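Local coordinates for AMP-dependent synthetase and ligase (Xenorhabdus doucetiae, PDB 6QSR), which probably serves as the ApeI half of a hot-dog-fold dehydratase heterocomplex, ApeI:P, in type II polyketide biosynthesis of aryl polyene pigments, at residues A[13-25]-A[74-86]. Numbering follows the deposited sequence.
Sequences QHEAMIQLYLDPT and LQPGNTLLLKINW
A16, I18 and L20 of strand 15-21 form antiparallel hydrogen-bonded pairs with I84, L82 and L80 of strand 79-86, each donating and accepting one backbone bond. L82 N to I18 O, at 2.8 Å, is practically straight. The bonding runs on beyond the strand ends: W86 N reaches H14 O, just before strand 15-21, and at the other end, past both strands, L22 N donates to N78 O while G77 N donates to L22 O (2.8 Å). These last two bonds tie L22 to the type II turn 75-78, whose Q75 N meets N78 OD1 from above the carbonyl plane.

On the face of A16, I18 and L20 the contact is apolar. I18 CD1 touches I84 CD1 at 4.1 Å, and L22 straddles its neighbours, CD2 against L80 CD1 and CD1 near L74 CB. Helix 41-56 covers this face, with Y51 on I18 and L20 and W47 on L22.

The other face is mixed. N85 ND2 donates to E15 OE1 (3.2 Å) on the anti side, 30° out of the carboxylate plane, with the two planes 80° apart. CG of N85 stands anti to the backbone N (chi1 -178°), which brings the amide to the edge of the H14 ring. Q19 lies alongside L81, with Q19 CG 3.7 Å from L81 CD2. The Q19 NE2 end meets T79 CG2. Beyond the strands, P24 CG rests on P76 CB.

Two neighbouring inner strands of the hot-dog sheet, second and third in its order, are thus joined chiefly by main-chain bonds, with an oily side against the helix and a more polar, partly exposed side bearing one amide-carboxylate bond.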
ATOM      1  N   GLN A  13       7.797 -26.156   8.381  1.00 41.94           N
ATOM      2  CA  GLN A  13       6.578 -26.086   7.550  1.00 44.85           C
ATOM      3  C   GLN A  13       5.820 -24.748   7.706  1.00 38.90           C
ATOM      4  O   GLN A  13       5.008 -24.395   6.844  1.00 36.74           O
ATOM      5  CB  GLN A  13       5.643 -27.275   7.814  1.00 55.57           C
ATOM      6  CG  GLN A  13       6.246 -28.644   7.493  1.00 68.45           C
ATOM      7  CD  GLN A  13       6.504 -28.869   6.008  1.00 69.87           C
ATOM      8  OE1 GLN A  13       5.596 -29.221   5.253  1.00 68.77           O
ATOM      9  NE2 GLN A  13       7.750 -28.687   5.588  1.00 67.76           N
ATOM     10  N   HIS A  14       6.114 -24.006   8.779  1.00 32.38           N
ATOM     11  CA  HIS A  14       5.461 -22.724   9.080  1.00 31.91           C
ATOM     12  C   HIS A  14       6.322 -21.478   8.789  1.00 29.07           C
ATOM     13  O   HIS A  14       5.892 -20.355   9.075  1.00 24.54           O
ATOM     14  CB  HIS A  14       4.970 -22.726  10.542  1.00 34.64           C
ATOM     15  CG  HIS A  14       6.065 -22.616  11.560  1.00 40.66           C
ATOM     16  ND1 HIS A  14       6.736 -23.715  12.056  1.00 42.94           N
ATOM     17  CD2 HIS A  14       6.604 -21.537  12.176  1.00 45.53           C
ATOM     18  CE1 HIS A  14       7.642 -23.316  12.931  1.00 48.84           C
ATOM     19  NE2 HIS A  14       7.584 -21.999  13.023  1.00 48.55           N
ATOM     20  N   GLU A  15       7.514 -21.674   8.219  1.00 29.73           N
ATOM     21  CA  GLU A  15       8.442 -20.582   7.925  1.00 30.92           C
ATOM     22  C   GLU A  15       8.888 -20.612   6.468  1.00 27.89           C
ATOM     23  O   GLU A  15       9.018 -21.688   5.867  1.00 27.13           O
ATOM     24  CB  GLU A  15       9.687 -20.680   8.809  1.00 39.10           C
ATOM     25  CG  GLU A  15       9.454 -20.365  10.277  1.00 46.61           C
ATOM     26  CD  GLU A  15      10.738 -19.984  10.995  1.00 54.31           C
ATOM     27  OE1 GLU A  15      10.788 -18.883  11.588  1.00 56.63           O
ATOM     28  OE2 GLU A  15      11.703 -20.778  10.949  1.00 59.22           O
ATOM     29  N   ALA A  16       9.151 -19.435   5.909  1.00 24.08           N
ATOM     30  CA  ALA A  16       9.774 -19.345   4.586  1.00 23.42           C
ATOM     31  C   ALA A  16      10.743 -18.183   4.504  1.00 23.86           C
ATOM     32  O   ALA A  16      10.532 -17.137   5.116  1.00 21.72           O
ATOM     33  CB  ALA A  16       8.719 -19.215   3.498  1.00 25.01           C
ATOM     34  N   MET A  17      11.803 -18.396   3.728  1.00 26.55           N
ATOM     35  CA  MET A  17      12.800 -17.393   3.424  1.00 30.06           C
ATOM     36  C   MET A  17      12.863 -17.344   1.908  1.00 27.59           C
ATOM     37  O   MET A  17      13.051 -18.381   1.271  1.00 26.80           O
ATOM     38  CB  MET A  17      14.155 -17.792   3.996  1.00 38.03           C
ATOM     39  CG  MET A  17      14.447 -17.204   5.365  1.00 50.02           C
ATOM     40  SD  MET A  17      16.047 -17.719   6.023  1.00 65.22           S
ATOM     41  CE  MET A  17      17.170 -17.094   4.768  1.00 70.64           C
ATOM     42  N   ILE A  18      12.675 -16.159   1.336  1.00 26.29           N
ATOM     43  CA  ILE A  18      12.646 -15.993  -0.119  1.00 26.83           C
ATOM     44  C   ILE A  18      13.590 -14.860  -0.495  1.00 27.16           C
ATOM     45  O   ILE A  18      13.538 -13.782   0.104  1.00 23.98           O
ATOM     46  CB  ILE A  18      11.220 -15.680  -0.641  1.00 27.67           C
ATOM     47  CG1 ILE A  18      10.183 -16.694  -0.124  1.00 30.00           C
ATOM     48  CG2 ILE A  18      11.179 -15.700  -2.159  1.00 26.77           C
ATOM     49  CD1 ILE A  18       9.327 -16.178   1.007  1.00 29.67           C
ATOM     50  N   GLN A  19      14.460 -15.111  -1.474  1.00 27.76           N
ATOM     51  CA  GLN A  19      15.337 -14.083  -2.001  1.00 28.67           C
ATOM     52  C   GLN A  19      14.722 -13.575  -3.302  1.00 27.69           C
ATOM     53  O   GLN A  19      14.492 -14.365  -4.226  1.00 25.36           O
ATOM     54  CB  GLN A  19      16.739 -14.632  -2.233  1.00 30.28           C
ATOM     55  CG  GLN A  19      17.747 -13.585  -2.684  1.00 34.79           C
ATOM     56  CD  GLN A  19      19.174 -14.095  -2.647  1.00 40.27           C
ATOM     57  OE1 GLN A  19      19.418 -15.300  -2.719  1.00 43.38           O
ATOM     58  NE2 GLN A  19      20.123 -13.178  -2.531  1.00 43.75           N
ATOM     59  N   LEU A  20      14.460 -12.264  -3.350  1.00 26.72           N
ATOM     60  CA  LEU A  20      13.757 -11.616  -4.456  1.00 26.75           C
ATOM     61  C   LEU A  20      14.579 -10.503  -5.060  1.00 25.51           C
ATOM     62  O   LEU A  20      15.268  -9.775  -4.347  1.00 25.97           O
ATOM     63  CB  LEU A  20      12.449 -10.999  -3.966  1.00 27.84           C
ATOM     64  CG  LEU A  20      11.452 -11.945  -3.314  1.00 25.02           C
ATOM     65  CD1 LEU A  20      10.270 -11.139  -2.808  1.00 27.17           C
ATOM     66  CD2 LEU A  20      11.008 -13.013  -4.298  1.00 24.00           C
ATOM     67  N   TYR A  21      14.454 -10.345  -6.369  1.00 26.50           N
ATOM     68  CA  TYR A  21      15.158  -9.296  -7.098  1.00 28.11           C
ATOM     69  C   TYR A  21      14.137  -8.357  -7.747  1.00 25.58           C
ATOM     70  O   TYR A  21      13.185  -8.808  -8.380  1.00 24.90           O
ATOM     71  CB  TYR A  21      16.078  -9.916  -8.145  1.00 30.33           C
ATOM     72  CG  TYR A  21      16.684  -8.890  -9.067  1.00 29.97           C
ATOM     73  CD1 TYR A  21      17.763  -8.113  -8.656  1.00 28.56           C
ATOM     74  CD2 TYR A  21      16.159  -8.674 -10.342  1.00 30.71           C
ATOM     75  CE1 TYR A  21      18.312  -7.154  -9.499  1.00 28.16           C
ATOM     76  CE2 TYR A  21      16.705  -7.724 -11.191  1.00 29.99           C
ATOM     77  CZ  TYR A  21      17.778  -6.964 -10.763  1.00 28.74           C
ATOM     78  OH  TYR A  21      18.317  -6.011 -11.607  1.00 29.67           O
ATOM     79  N   LEU A  22      14.358  -7.054  -7.584  1.00 24.68           N
ATOM     80  CA  LEU A  22      13.492  -6.024  -8.146  1.00 24.27           C
ATOM     81  C   LEU A  22      14.040  -5.565  -9.497  1.00 27.25           C
ATOM     82  O   LEU A  22      15.063  -4.886  -9.557  1.00 29.27           O
ATOM     83  CB  LEU A  22      13.393  -4.838  -7.183  1.00 20.90           C
ATOM     84  CG  LEU A  22      12.988  -5.166  -5.740  1.00 20.56           C
ATOM     85  CD1 LEU A  22      12.780  -3.881  -4.957  1.00 18.70           C
ATOM     86  CD2 LEU A  22      11.746  -6.036  -5.724  1.00 22.19           C
ATOM     87  N   ASP A  23      13.358  -5.956 -10.571  1.00 27.67           N
ATOM     88  CA  ASP A  23      13.718  -5.539 -11.921  1.00 27.84           C
ATOM     89  C   ASP A  23      13.132  -4.164 -12.243  1.00 27.02           C
ATOM     90  O   ASP A  23      11.993  -3.879 -11.863  1.00 26.57           O
ATOM     91  CB  ASP A  23      13.204  -6.554 -12.944  1.00 29.67           C
ATOM     92  CG  ASP A  23      13.895  -6.419 -14.288  1.00 31.82           C
ATOM     93  OD1 ASP A  23      13.335  -5.766 -15.188  1.00 32.66           O
ATOM     94  OD2 ASP A  23      15.016  -6.943 -14.434  1.00 36.06           O
ATOM     95  N   PRO A  24      13.883  -3.312 -12.975  1.00 27.50           N
ATOM     96  CA  PRO A  24      13.332  -2.019 -13.439  1.00 28.37           C
ATOM     97  C   PRO A  24      11.995  -2.063 -14.183  1.00 27.13           C
ATOM     98  O   PRO A  24      11.263  -1.068 -14.157  1.00 26.17           O
ATOM     99  CB  PRO A  24      14.415  -1.506 -14.390  1.00 30.34           C
ATOM    100  CG  PRO A  24      15.676  -2.081 -13.857  1.00 30.79           C
ATOM    101  CD  PRO A  24      15.332  -3.407 -13.236  1.00 27.33           C
ATOM    102  N   THR A  25      11.692  -3.179 -14.854  1.00 26.78           N
ATOM    103  CA  THR A  25      10.469  -3.303 -15.653  1.00 28.92           C
ATOM    104  C   THR A  25       9.271  -3.847 -14.871  1.00 29.23           C
ATOM    105  O   THR A  25       8.180  -3.967 -15.426  1.00 29.36           O
ATOM    106  CB  THR A  25      10.703  -4.184 -16.892  1.00 31.87           C
ATOM    107  OG1 THR A  25      11.054  -5.514 -16.487  1.00 32.89           O
ATOM    108  CG2 THR A  25      11.808  -3.595 -17.750  1.00 33.01           C
ATOM    109  N   LEU A  74      12.833   1.106  -1.131  1.00 26.59           N
ATOM    110  CA  LEU A  74      13.303   0.056  -2.021  1.00 27.20           C
ATOM    111  C   LEU A  74      13.118   0.496  -3.463  1.00 27.18           C
ATOM    112  O   LEU A  74      12.111   1.111  -3.805  1.00 24.77           O
ATOM    113  CB  LEU A  74      12.534  -1.238  -1.756  1.00 27.24           C
ATOM    114  CG  LEU A  74      12.724  -1.804  -0.340  1.00 24.88           C
ATOM    115  CD1 LEU A  74      11.844  -3.017  -0.120  1.00 23.88           C
ATOM    116  CD2 LEU A  74      14.181  -2.165  -0.095  1.00 24.98           C
ATOM    117  N   GLN A  75      14.105   0.182  -4.296  1.00 26.82           N
ATOM    118  CA  GLN A  75      14.146   0.626  -5.691  1.00 27.05           C
ATOM    119  C   GLN A  75      14.641  -0.500  -6.600  1.00 25.92           C
ATOM    120  O   GLN A  75      15.154  -1.511  -6.109  1.00 24.73           O
ATOM    121  CB  GLN A  75      15.043   1.866  -5.823  1.00 26.29           C
ATOM    122  CG  GLN A  75      16.509   1.653  -5.483  1.00 28.23           C
ATOM    123  CD  GLN A  75      17.360   2.881  -5.767  1.00 30.60           C
ATOM    124  OE1 GLN A  75      17.059   3.675  -6.662  1.00 29.82           O
ATOM    125  NE2 GLN A  75      18.435   3.036  -5.008  1.00 29.49           N
ATOM    126  N   PRO A  76      14.505  -0.334  -7.933  1.00 25.57           N
ATOM    127  CA  PRO A  76      14.991  -1.390  -8.814  1.00 25.36           C
ATOM    128  C   PRO A  76      16.493  -1.634  -8.669  1.00 25.84           C
ATOM    129  O   PRO A  76      17.248  -0.695  -8.383  1.00 25.96           O
ATOM    130  CB  PRO A  76      14.658  -0.869 -10.215  1.00 26.29           C
ATOM    131  CG  PRO A  76      13.561   0.106 -10.014  1.00 27.32           C
ATOM    132  CD  PRO A  76      13.816   0.731  -8.682  1.00 26.22           C
ATOM    133  N   GLY A  77      16.894  -2.894  -8.835  1.00 23.64           N
ATOM    134  CA  GLY A  77      18.263  -3.324  -8.603  1.00 26.75           C
ATOM    135  C   GLY A  77      18.497  -3.913  -7.222  1.00 28.64           C
ATOM    136  O   GLY A  77      19.484  -4.626  -7.029  1.00 28.10           O
ATOM    137  N   ASN A  78      17.608  -3.624  -6.264  1.00 29.40           N
ATOM    138  CA  ASN A  78      17.721  -4.182  -4.916  1.00 30.03           C
ATOM    139  C   ASN A  78      17.386  -5.669  -4.909  1.00 29.90           C
ATOM    140  O   ASN A  78      16.524  -6.137  -5.661  1.00 27.30           O
ATOM    141  CB  ASN A  78      16.797  -3.476  -3.918  1.00 30.22           C
ATOM    142  CG  ASN A  78      17.195  -2.034  -3.628  1.00 30.38           C
ATOM    143  OD1 ASN A  78      16.391  -1.277  -3.092  1.00 28.52           O
ATOM    144  ND2 ASN A  78      18.426  -1.650  -3.963  1.00 31.14           N
ATOM    145  N   THR A  79      18.104  -6.395  -4.059  1.00 30.40           N
ATOM    146  CA  THR A  79      17.804  -7.777  -3.737  1.00 30.28           C
ATOM    147  C   THR A  79      17.268  -7.761  -2.312  1.00 27.06           C
ATOM    148  O   THR A  79      17.836  -7.100  -1.435  1.00 26.64           O
ATOM    149  CB  THR A  79      19.053  -8.667  -3.859  1.00 32.43           C
ATOM    150  OG1 THR A  79      19.500  -8.654  -5.217  1.00 31.85           O
ATOM    151  CG2 THR A  79      18.750 -10.111  -3.463  1.00 34.10           C
ATOM    152  N   LEU A  80      16.156  -8.462  -2.112  1.00 25.38           N
ATOM    153  CA  LEU A  80      15.470  -8.531  -0.834  1.00 24.96           C
ATOM    154  C   LEU A  80      15.532  -9.946  -0.290  1.00 23.60           C
ATOM    155  O   LEU A  80      15.494 -10.913  -1.059  1.00 21.29           O
ATOM    156  CB  LEU A  80      13.994  -8.143  -1.008  1.00 26.63           C
ATOM    157  CG  LEU A  80      13.668  -6.866  -1.785  1.00 27.66           C
ATOM    158  CD1 LEU A  80      12.166  -6.621  -1.802  1.00 28.63           C
ATOM    159  CD2 LEU A  80      14.396  -5.671  -1.189  1.00 28.06           C
ATOM    160  N   LEU A  81      15.616 -10.060   1.033  1.00 24.11           N
ATOM    161  CA  LEU A  81      15.404 -11.321   1.722  1.00 25.76           C
ATOM    162  C   LEU A  81      14.113 -11.175   2.520  1.00 21.92           C
ATOM    163  O   LEU A  81      14.031 -10.339   3.422  1.00 21.27           O
ATOM    164  CB  LEU A  81      16.580 -11.648   2.649  1.00 31.65           C
ATOM    165  CG  LEU A  81      17.952 -11.795   1.979  1.00 38.92           C
ATOM    166  CD1 LEU A  81      19.040 -12.034   3.019  1.00 44.54           C
ATOM    167  CD2 LEU A  81      17.934 -12.921   0.955  1.00 41.85           C
ATOM    168  N   LEU A  82      13.112 -11.970   2.159  1.00 21.04           N
ATOM    169  CA  LEU A  82      11.791 -11.951   2.802  1.00 20.32           C
ATOM    170  C   LEU A  82      11.650 -13.146   3.728  1.00 20.76           C
ATOM    171  O   LEU A  82      11.717 -14.275   3.268  1.00 20.84           O
ATOM    172  CB  LEU A  82      10.694 -11.998   1.738  1.00 20.40           C
ATOM    173  CG  LEU A  82       9.243 -12.144   2.209  1.00 21.46           C
ATOM    174  CD1 LEU A  82       8.887 -11.089   3.245  1.00 22.09           C
ATOM    175  CD2 LEU A  82       8.316 -12.082   1.008  1.00 22.66           C
ATOM    176  N   LYS A  83      11.416 -12.880   5.011  1.00 21.82           N
ATOM    177  CA  LYS A  83      11.254 -13.899   6.039  1.00 23.28           C
ATOM    178  C   LYS A  83       9.804 -13.817   6.496  1.00 21.14           C
ATOM    179  O   LYS A  83       9.346 -12.734   6.841  1.00 17.23           O
ATOM    180  CB  LYS A  83      12.212 -13.584   7.192  1.00 29.87           C
ATOM    181  CG  LYS A  83      12.031 -14.371   8.489  1.00 41.41           C
ATOM    182  CD  LYS A  83      12.256 -13.445   9.683  1.00 50.58           C
ATOM    183  CE  LYS A  83      12.360 -14.185  11.005  1.00 59.21           C
ATOM    184  NZ  LYS A  83      13.179 -13.388  11.965  1.00 66.83           N
ATOM    185  N   ILE A  84       9.089 -14.946   6.460  1.00 21.01           N
ATOM    186  CA  ILE A  84       7.676 -15.018   6.870  1.00 22.76           C
ATOM    187  C   ILE A  84       7.490 -16.165   7.859  1.00 22.67           C
ATOM    188  O   ILE A  84       8.005 -17.266   7.638  1.00 22.75           O
ATOM    189  CB  ILE A  84       6.716 -15.263   5.676  1.00 24.01           C
ATOM    190  CG1 ILE A  84       6.884 -14.206   4.580  1.00 25.08           C
ATOM    191  CG2 ILE A  84       5.267 -15.233   6.151  1.00 25.98           C
ATOM    192  CD1 ILE A  84       6.317 -14.629   3.240  1.00 26.07           C
ATOM    193  N   ASN A  85       6.735 -15.903   8.924  1.00 23.60           N
ATOM    194  CA  ASN A  85       6.384 -16.909   9.917  1.00 24.44           C
ATOM    195  C   ASN A  85       4.864 -16.916  10.065  1.00 22.17           C
ATOM    196  O   ASN A  85       4.250 -15.855  10.228  1.00 21.27           O
ATOM    197  CB  ASN A  85       7.058 -16.574  11.244  1.00 27.66           C
ATOM    198  CG  ASN A  85       6.785 -17.605  12.324  1.00 32.61           C
ATOM    199  OD1 ASN A  85       5.705 -17.635  12.927  1.00 32.34           O
ATOM    200  ND2 ASN A  85       7.775 -18.445  12.590  1.00 35.37           N
ATOM    201  N   TRP A  86       4.271 -18.108   9.987  1.00 21.35           N
ATOM    202  CA  TRP A  86       2.835 -18.300  10.175  1.00 22.07           C
ATOM    203  C   TRP A  86       2.601 -19.017  11.500  1.00 23.57           C
ATOM    204  O   TRP A  86       3.110 -20.124  11.707  1.00 24.13           O
ATOM    205  CB  TRP A  86       2.270 -19.099   8.995  1.00 22.26           C
ATOM    206  CG  TRP A  86       0.874 -19.613   9.163  1.00 22.68           C
ATOM    207  CD1 TRP A  86       0.458 -20.904   9.016  1.00 23.10           C
ATOM    208  CD2 TRP A  86      -0.292 -18.847   9.481  1.00 21.27           C
ATOM    209  NE1 TRP A  86      -0.899 -20.992   9.222  1.00 22.21           N
ATOM    210  CE2 TRP A  86      -1.382 -19.745   9.518  1.00 21.56           C
ATOM    211  CE3 TRP A  86      -0.521 -17.489   9.754  1.00 21.00           C
ATOM    212  CZ2 TRP A  86      -2.685 -19.327   9.798  1.00 20.39           C
ATOM    213  CZ3 TRP A  86      -1.815 -17.073  10.039  1.00 21.22           C
ATOM    214  CH2 TRP A  86      -2.881 -17.996  10.066  1.00 22.25           C
TER